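Local coordinates for protein ML032222a iGluR (Mnemiopsis leidyi, PDB 4YKI) that probably forms part of a glycine-activated ion channel of the glutamate receptor family, its ligand-binding domain binding glycine, at residues E17-M21 and I88-L92. Numbering follows the deposited sequence.
With GLY (glycine), chain E.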
loop_
_atom_site.group_PDB
_atom_site.type_symbol
_atom_site.label_atom_id
_atom_site.label_comp_id
_atom_site.label_asym_id
_atom_site.label_seq_id
_atom_site.Cartn_x
_atom_site.Cartn_y
_atom_site.Cartn_z
ATOM N N GLU B 17 -19.779 -3.212 -6.060
ATOM C CA GLU B 17 -19.335 -2.829 -4.720
ATOM C C GLU B 17 -19.083 -1.324 -4.758
ATOM O O GLU B 17 -18.006 -0.875 -5.158
ATOM C CB GLU B 17 -18.060 -3.566 -4.305
ATOM C CG GLU B 17 -17.543 -3.120 -2.936
ATOM C CD GLU B 17 -17.283 -4.246 -1.964
ATOM O OE1 GLU B 17 -18.174 -5.093 -1.782
ATOM O OE2 GLU B 17 -16.191 -4.271 -1.346
ATOM N N GLN B 18 -20.077 -0.544 -4.384
ATOM C CA GLN B 18 -19.979 0.898 -4.549
ATOM C C GLN B 18 -18.967 1.431 -3.535
ATOM O O GLN B 18 -18.936 0.969 -2.402
ATOM C CB GLN B 18 -21.361 1.547 -4.397
ATOM C CG GLN B 18 -22.316 1.010 -5.461
ATOM C CD GLN B 18 -23.723 1.541 -5.395
ATOM O OE1 GLN B 18 -24.023 2.472 -4.656
ATOM N NE2 GLN B 18 -24.607 0.947 -6.192
ATOM N N PRO B 19 -18.127 2.399 -3.935
ATOM C CA PRO B 19 -18.126 3.188 -5.166
ATOM C C PRO B 19 -17.091 2.668 -6.177
ATOM O O PRO B 19 -16.791 3.356 -7.153
ATOM C CB PRO B 19 -17.698 4.562 -4.668
ATOM C CG PRO B 19 -16.691 4.243 -3.631
ATOM C CD PRO B 19 -17.206 2.982 -2.939
ATOM N N PHE B 20 -16.546 1.484 -5.935
ATOM C CA PHE B 20 -15.574 0.868 -6.814
ATOM C C PHE B 20 -16.203 0.383 -8.119
ATOM O O PHE B 20 -15.656 0.633 -9.195
ATOM C CB PHE B 20 -14.879 -0.257 -6.060
ATOM C CG PHE B 20 -14.135 0.225 -4.844
ATOM C CD1 PHE B 20 -12.981 0.968 -4.980
ATOM C CD2 PHE B 20 -14.618 -0.014 -3.571
ATOM C CE1 PHE B 20 -12.306 1.443 -3.869
ATOM C CE2 PHE B 20 -13.947 0.460 -2.455
ATOM C CZ PHE B 20 -12.795 1.190 -2.601
ATOM N N MET B 21 -17.355 -0.272 -8.021
ATOM C CA MET B 21 -18.117 -0.734 -9.188
ATOM C C MET B 21 -19.601 -0.590 -8.906
ATOM O O MET B 21 -20.073 -0.917 -7.814
ATOM C CB MET B 21 -17.829 -2.187 -9.546
ATOM C CG MET B 21 -16.494 -2.418 -10.218
ATOM S SD MET B 21 -16.372 -1.535 -11.785
ATOM C CE MET B 21 -15.636 -2.805 -12.790
ATOM N N ILE B 88 -8.848 -10.066 -11.557
ATOM C CA ILE B 88 -9.984 -9.651 -10.739
ATOM C C ILE B 88 -9.856 -8.143 -10.563
ATOM O O ILE B 88 -8.895 -7.666 -9.920
ATOM C CB ILE B 88 -10.016 -10.377 -9.398
ATOM C CG1 ILE B 88 -10.123 -11.904 -9.605
ATOM C CG2 ILE B 88 -11.174 -9.853 -8.558
ATOM C CD1 ILE B 88 -9.939 -12.706 -8.317
ATOM N N ALA B 89 -10.782 -7.395 -11.179
ATOM C CA ALA B 89 -10.779 -5.931 -11.173
ATOM C C ALA B 89 -11.877 -5.427 -10.243
ATOM O O ALA B 89 -13.040 -5.281 -10.646
ATOM C CB ALA B 89 -10.951 -5.406 -12.572
ATOM N N ILE B 90 -11.514 -5.195 -8.976
ATOM C CA ILE B 90 -12.440 -4.777 -7.933
ATOM C C ILE B 90 -11.567 -4.277 -6.785
ATOM O O ILE B 90 -10.333 -4.293 -6.888
ATOM C CB ILE B 90 -13.353 -5.985 -7.533
ATOM C CG1 ILE B 90 -14.630 -5.577 -6.769
ATOM C CG2 ILE B 90 -12.537 -7.037 -6.768
ATOM C CD1 ILE B 90 -15.430 -4.428 -7.375
ATOM N N ASP B 91 -12.184 -3.814 -5.701
ATOM C CA ASP B 91 -11.454 -3.623 -4.445
ATOM C C ASP B 91 -11.194 -4.982 -3.821
ATOM O O ASP B 91 -11.918 -5.423 -2.938
ATOM C CB ASP B 91 -12.230 -2.707 -3.506
ATOM C CG ASP B 91 -13.633 -3.203 -3.168
ATOM O OD1 ASP B 91 -14.394 -3.595 -4.087
ATOM O OD2 ASP B 91 -13.979 -3.156 -1.943
ATOM N N LEU B 92 -10.139 -5.645 -4.284
ATOM C CA LEU B 92 -9.829 -6.993 -3.809
ATOM C C LEU B 92 -8.831 -6.889 -2.660
ATOM O O LEU B 92 -7.671 -6.509 -2.852
ATOM C CB LEU B 92 -9.280 -7.912 -4.902
ATOM C CG LEU B 92 -9.216 -9.394 -4.521
ATOM C CD1 LEU B 92 -10.606 -10.005 -4.338
ATOM C CD2 LEU B 92 -8.430 -10.159 -5.550
HETATM N N GLY E . -13.325 -6.140 -0.529
HETATM C CA GLY E . -13.890 -7.447 -0.123
HETATM C C GLY E . -12.979 -8.620 -0.397
HETATM O O GLY E . -13.345 -9.742 0.013
HETATM O OXT GLY E . -11.918 -8.439 -1.032
#
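Beside Glu17 and Asp91, the amino nitrogen of the bound glycine meets several acceptors: GLY N donates a hydrogen bond to Asp91 O at 2.9 Å and a weak one to Asp91 OD2 at 3.4 Å, and Glu188 OE1 is a third acceptor around this nitrogen. Asp91 OD2 lies 2.5 Å from Glu17 OE2, with the two carboxylate planes turned 56° apart; so short a separation suggests that one acid group may carry a proton. The other Glu17 oxygen, OE1, makes a salt bridge to Arg144, another pocket residue.

A chi1 of 58°, which tucks CG in over the main chain, lays the Asp91 carboxylate nearly parallel to the Phe20 ring, their planes 13° apart. Asp91 CB sits over the ring centre in a CH-pi contact, 3.6 Å from the Phe20 centroid, while Asp91 CG comes within 3.4 Å of Phe20 CD2. Without the ring, as with an alanine at Phe20, the carboxylate would probably lose the flat surface it stacks on and be less firmly oriented toward the ligand nitrogen.

In the two-lobed fold of the periplasmic-binding-protein clan, the chain corners at Ile90 between strand 87-89 of the parallel sheet and strand 91-93, which pairs with 202-218; Asp91 centres an inverse gamma turn. Facing it, Glu17 opposes Phe20 and Met21 in a classic beta bulge, with the cis peptide before Pro19 in the turn between them. Ile90 CD1 packs 3.6 Å from Met21 CG and 4.1 Å from Glu17 CB, while Val191 of helix 189-195 touches Glu17, Phe20 and Asp91.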